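Local structure of FAD-binding oxidoreductase (Gulosibacter chungangensis, 7PBG) at residues 260-265 with 270-275; 402-407 with 431-436. The protein oxidises 4-ethylphenol, a dehydrogenation at the alkyl side chain, using an FAD cofactor that is covalently bound to the protein. All coordinates share one frame; numbering follows the deposited sequence.

Interaction 1 (260-265 with 270-275)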
loop_
_atom_site.group_PDB
_atom_site.type_symbol
_atom_site.label_atom_id
_atom_site.label_comp_id
_atom_site.label_asym_id
_atom_site.label_seq_id
_atom_site.Cartn_x
_atom_site.Cartn_y
_atom_site.Cartn_z
ATOM N N GLU A 260 -15.037 16.480 14.689
ATOM C CA GLU A 260 -14.903 17.545 13.690
ATOM C C GLU A 260 -13.670 18.385 14.031
ATOM O O GLU A 260 -13.109 18.951 13.105
ATOM C CB GLU A 260 -16.174 18.363 13.597
ATOM C CG GLU A 260 -17.307 17.583 12.983
ATOM C CD GLU A 260 -17.221 17.309 11.489
ATOM O OE1 GLU A 260 -16.396 17.943 10.805
ATOM O OE2 GLU A 260 -18.026 16.503 11.000
ATOM N N THR A 261 -13.231 18.433 15.294
ATOM C CA THR A 261 -11.985 19.143 15.660
ATOM C C THR A 261 -10.759 18.321 15.229
ATOM O O THR A 261 -9.748 18.895 14.743
ATOM C CB THR A 261 -11.911 19.468 17.155
ATOM O OG1 THR A 261 -13.060 20.261 17.455
ATOM C CG2 THR A 261 -10.661 20.220 17.556
ATOM N N THR A 262 -10.867 17.013 15.351
ATOM C CA THR A 262 -9.767 16.055 15.095
ATOM C C THR A 262 -9.378 16.070 13.601
ATOM O O THR A 262 -8.216 16.151 13.287
ATOM C CB THR A 262 -10.156 14.637 15.535
ATOM O OG1 THR A 262 -10.485 14.631 16.929
ATOM C CG2 THR A 262 -9.037 13.683 15.207
ATOM N N LEU A 263 -10.360 16.016 12.695
ATOM C CA LEU A 263 -10.114 15.762 11.268
ATOM C C LEU A 263 -9.087 16.773 10.750
ATOM O O LEU A 263 -8.094 16.369 10.167
ATOM C CB LEU A 263 -11.435 15.855 10.498
ATOM C CG LEU A 263 -11.288 15.766 8.988
ATOM C CD1 LEU A 263 -10.714 14.436 8.562
ATOM C CD2 LEU A 263 -12.623 16.017 8.336
ATOM N N PRO A 264 -9.311 18.102 10.837
ATOM C CA PRO A 264 -8.390 19.051 10.208
ATOM C C PRO A 264 -6.999 19.059 10.862
ATOM O O PRO A 264 -6.068 19.485 10.178
ATOM C CB PRO A 264 -9.092 20.411 10.342
ATOM C CG PRO A 264 -10.025 20.209 11.512
ATOM C CD PRO A 264 -10.509 18.789 11.337
ATOM N N LEU A 265 -6.896 18.599 12.120
ATOM C CA LEU A 265 -5.605 18.486 12.822
ATOM C C LEU A 265 -4.826 17.243 12.407
ATOM O O LEU A 265 -3.628 17.193 12.669
ATOM C CB LEU A 265 -5.826 18.441 14.327
ATOM C CG LEU A 265 -6.454 19.698 14.918
ATOM C CD1 LEU A 265 -6.810 19.418 16.352
ATOM C CD2 LEU A 265 -5.543 20.922 14.739
ATOM N N ALA A 270 -0.164 16.555 10.816
ATOM C CA ALA A 270 0.360 17.513 11.808
ATOM C C ALA A 270 -0.744 18.512 12.085
ATOM O O ALA A 270 -1.427 18.938 11.143
ATOM C CB ALA A 270 1.619 18.182 11.305
ATOM N N PRO A 271 -0.949 18.946 13.349
ATOM C CA PRO A 271 -0.155 18.486 14.508
ATOM C C PRO A 271 -0.487 17.118 15.106
ATOM O O PRO A 271 0.232 16.634 15.932
ATOM C CB PRO A 271 -0.534 19.547 15.548
ATOM C CG PRO A 271 -1.960 19.838 15.242
ATOM C CD PRO A 271 -1.939 19.949 13.744
ATOM N N LEU A 272 -1.493 16.418 14.588
ATOM C CA LEU A 272 -1.756 15.040 15.010
ATOM C C LEU A 272 -0.931 14.140 14.083
ATOM O O LEU A 272 -1.339 13.905 12.913
ATOM C CB LEU A 272 -3.259 14.742 14.995
ATOM C CG LEU A 272 -4.122 15.413 16.073
ATOM C CD1 LEU A 272 -5.603 15.156 15.817
ATOM C CD2 LEU A 272 -3.734 14.913 17.468
ATOM N N GLN A 273 0.248 13.746 14.576
ATOM C CA GLN A 273 1.252 12.979 13.795
ATOM C C GLN A 273 0.917 11.497 13.783
ATOM O O GLN A 273 1.361 10.781 12.833
ATOM C CB GLN A 273 2.614 13.201 14.431
ATOM C CG GLN A 273 3.073 14.641 14.332
ATOM C CD GLN A 273 4.246 14.798 15.273
ATOM O OE1 GLN A 273 4.043 14.941 16.471
ATOM N NE2 GLN A 273 5.458 14.943 14.712
ATOM N N ALA A 274 0.175 11.056 14.787
ATOM C CA ALA A 274 -0.450 9.726 14.801
ATOM C C ALA A 274 -1.945 9.930 14.993
ATOM O O ALA A 274 -2.349 10.909 15.611
ATOM C CB ALA A 274 0.198 8.890 15.892
ATOM N N ALA A 275 -2.739 9.000 14.486
ATOM C CA ALA A 275 -4.207 9.054 14.597
ATOM C C ALA A 275 -4.572 8.879 16.070
ATOM O O ALA A 275 -4.166 7.909 16.695
ATOM C CB ALA A 275 -4.803 7.986 13.735
HETATM O O HOH W 1 -3.627 18.548 9.584
#
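Leu265, near the end of helix 255-266, meets Leu272 and Pro271 of the returning chain with different parts of its side chain. Its CB rests on the methyl CD1 of Leu272 at 3.6 Å, while its branch tip is turned elsewhere: CG stands beside the backbone N (chi1 -63°), and CD2 comes within 3.8 Å of CG of Pro271, the isobutyl group running at a slant to the pyrrolidine ring. The CD1 methyl of Leu272 also reaches one turn back along the helix. There it packs at 3.8 Å against CG2 of Thr262, and these two side chains cross nearly at right angles. The hydroxyl of Thr262 is turned to other partners, Ile258 O and Tyr342 OH.

The backbone closes the loop in one bond: Leu272 N donates to Leu265 O over 3.0 Å. The same oxygen lies 3.4 Å from Pro271 CD; the peptide bond before this proline is cis. One water adds a second tie, giving a hydrogen to Pro264 O and another to Ala270 O. Pro264 has no N-H for the preceding turn, and the helix is kinked here.

The loop that links helix 255-266 to strand 277-280 therefore packs back on the end of that helix. Tyr334 of helix 328-342 covers Ala270 and Pro271, Ala275 meets Ile432 of strand 426-433, and the chain goes on into strand 277-280 of the eight-stranded antiparallel sheet.

Interaction 2 (402-407 with 431-436)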
loop_
_atom_site.group_PDB
_atom_site.type_symbol
_atom_site.label_atom_id
_atom_site.label_comp_id
_atom_site.label_asym_id
_atom_site.label_seq_id
_atom_site.Cartn_x
_atom_site.Cartn_y
_atom_site.Cartn_z
ATOM N N SER A 402 -16.289 4.560 7.782
ATOM C CA SER A 402 -17.195 5.545 7.152
ATOM C C SER A 402 -16.451 6.852 6.857
ATOM O O SER A 402 -15.288 6.942 7.186
ATOM C CB SER A 402 -18.353 5.775 8.050
ATOM O OG SER A 402 -17.898 6.318 9.267
ATOM N N ALA A 403 -17.123 7.853 6.289
ATOM C CA ALA A 403 -16.507 9.192 6.154
ATOM C C ALA A 403 -16.529 9.933 7.488
ATOM O O ALA A 403 -17.496 9.884 8.268
ATOM C CB ALA A 403 -17.200 9.964 5.046
ATOM N N PRO A 404 -15.454 10.692 7.801
ATOM C CA PRO A 404 -15.447 11.514 9.000
ATOM C C PRO A 404 -16.603 12.504 9.053
ATOM O O PRO A 404 -16.881 13.271 8.084
ATOM C CB PRO A 404 -14.116 12.230 8.930
ATOM C CG PRO A 404 -13.241 11.238 8.201
ATOM C CD PRO A 404 -14.158 10.721 7.112
ATOM N N SER A 405 -17.249 12.487 10.205
ATOM C CA SER A 405 -18.505 13.221 10.431
ATOM C C SER A 405 -18.817 13.144 11.907
ATOM O O SER A 405 -19.033 12.036 12.393
ATOM C CB SER A 405 -19.654 12.674 9.623
ATOM O OG SER A 405 -20.886 13.223 10.109
ATOM N N GLY A 406 -18.829 14.287 12.585
ATOM C CA GLY A 406 -19.279 14.319 13.975
ATOM C C GLY A 406 -20.699 13.800 14.088
ATOM O O GLY A 406 -20.984 13.013 14.982
ATOM N N GLU A 407 -21.589 14.313 13.235
ATOM C CA GLU A 407 -23.027 14.037 13.351
ATOM C C GLU A 407 -23.206 12.528 13.174
ATOM O O GLU A 407 -23.944 11.908 13.988
ATOM C CB GLU A 407 -23.778 14.901 12.336
ATOM C CG GLU A 407 -25.237 14.543 12.208
ATOM C CD GLU A 407 -25.910 15.184 11.009
ATOM O OE1 GLU A 407 -25.439 16.244 10.577
ATOM O OE2 GLU A 407 -26.882 14.591 10.482
ATOM N N PHE A 431 -13.674 5.730 18.649
ATOM C CA PHE A 431 -13.762 6.311 17.292
ATOM C C PHE A 431 -12.375 6.807 16.942
ATOM O O PHE A 431 -11.679 7.321 17.795
ATOM C CB PHE A 431 -14.765 7.447 17.210
ATOM C CG PHE A 431 -16.208 7.037 17.284
ATOM C CD1 PHE A 431 -16.950 6.807 16.127
ATOM C CD2 PHE A 431 -16.779 6.803 18.510
ATOM C CE1 PHE A 431 -18.270 6.405 16.227
ATOM C CE2 PHE A 431 -18.097 6.389 18.601
ATOM C CZ PHE A 431 -18.844 6.214 17.460
ATOM N N ILE A 432 -11.970 6.581 15.700
ATOM C CA ILE A 432 -10.629 7.017 15.209
ATOM C C ILE A 432 -10.858 7.611 13.819
ATOM O O ILE A 432 -11.505 6.926 12.977
ATOM C CB ILE A 432 -9.647 5.834 15.169
ATOM C CG1 ILE A 432 -9.423 5.175 16.529
ATOM C CG2 ILE A 432 -8.334 6.269 14.529
ATOM C CD1 ILE A 432 -8.781 3.812 16.425
ATOM N N ILE A 433 -10.323 8.803 13.584
ATOM C CA ILE A 433 -9.987 9.242 12.199
ATOM C C ILE A 433 -8.534 8.793 11.906
ATOM O O ILE A 433 -7.630 9.283 12.548
ATOM C CB ILE A 433 -10.235 10.747 12.055
ATOM C CG1 ILE A 433 -11.733 11.043 12.199
ATOM C CG2 ILE A 433 -9.716 11.237 10.708
ATOM C CD1 ILE A 433 -12.020 12.479 12.471
ATOM N N GLY A 434 -8.346 7.842 10.988
ATOM C CA GLY A 434 -7.021 7.336 10.610
ATOM C C GLY A 434 -6.240 8.408 9.928
ATOM O O GLY A 434 -5.234 8.832 10.450
ATOM N N LEU A 435 -6.710 8.837 8.760
ATOM C CA LEU A 435 -6.166 10.015 8.055
ATOM C C LEU A 435 -7.337 10.702 7.334
ATOM O O LEU A 435 -7.626 11.869 7.661
ATOM C CB LEU A 435 -5.058 9.581 7.098
ATOM C CG LEU A 435 -4.230 10.743 6.568
ATOM C CD1 LEU A 435 -3.518 11.446 7.702
ATOM C CD2 LEU A 435 -3.234 10.316 5.492
ATOM N N ARG A 436 -8.089 9.956 6.517
ATOM C CA ARG A 436 -9.294 10.497 5.836
ATOM C C ARG A 436 -10.521 9.650 6.128
ATOM O O ARG A 436 -11.600 10.062 5.702
ATOM C CB ARG A 436 -9.118 10.504 4.315
ATOM C CG ARG A 436 -7.980 11.389 3.834
ATOM C CD ARG A 436 -7.625 11.136 2.372
ATOM N NE ARG A 436 -6.809 12.215 1.867
ATOM C CZ ARG A 436 -5.516 12.378 2.059
ATOM N NH1 ARG A 436 -4.809 11.514 2.756
ATOM N NH2 ARG A 436 -4.911 13.441 1.559
#
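Arg436, whose carbonyl group lies against the ring of Pro404, sends its guanidinium group into the second subunit, where NE donates to Ala122 O and NH2 bonds Tyr172 OH and, weakly, Leu235 O. The contact belongs to a beta-alpha-beta crossover: strand 393-402, helix 406-422 and strand 426-433 follow one another, and the two strands run parallel in the sheet with strand 438-447 between them. Pro404 sits at the turn from the first strand into the helix, and Arg436 in the turn after the last. Ser405 is the N-cap of the helix, its OG accepting from Asp408 N.

Pro404 offers two parts of its ring to the opposite segment. CB touches the methyl CD1 of Ile433 at 4.1 Å, which is the apolar part of the contact. Ile433 reaches it because its CG1 branch, beside the backbone N (chi1 -66°), runs on extended to CD1 (chi2 163°). The CG and CD atoms of the ring lie against the carbonyl oxygen of Arg436. Buried there without a hydrogen-bond partner in the model, Arg436 O faces carbon alone from this proline, 3.2 Å from Pro404 CG and 3.0 Å from Pro404 CD.

How the interactions relate
Both contacts are buried, and both lie where chain segments enter or leave the eight-stranded sheet. Interaction 1 ties the end of helix 255-266 to the loop after it, using a backbone hydrogen bond, a water and apolar packing of two leucines, a proline and a threonine methyl; interaction 2 joins the two ends of a beta-alpha-beta crossover, has no hydrogen bond between its segments, and is less extensive. They meet directly: Glu260 OE2 of interaction 1 probably accepts from Gly406 N of interaction 2 at 2.8 Å, and Ala275 CB packs 3.3 Å from Ile433 O. Each also reaches the second subunit with charged groups, Glu260 in a salt bridge to its Lys120, Arg436 through uncharged partners.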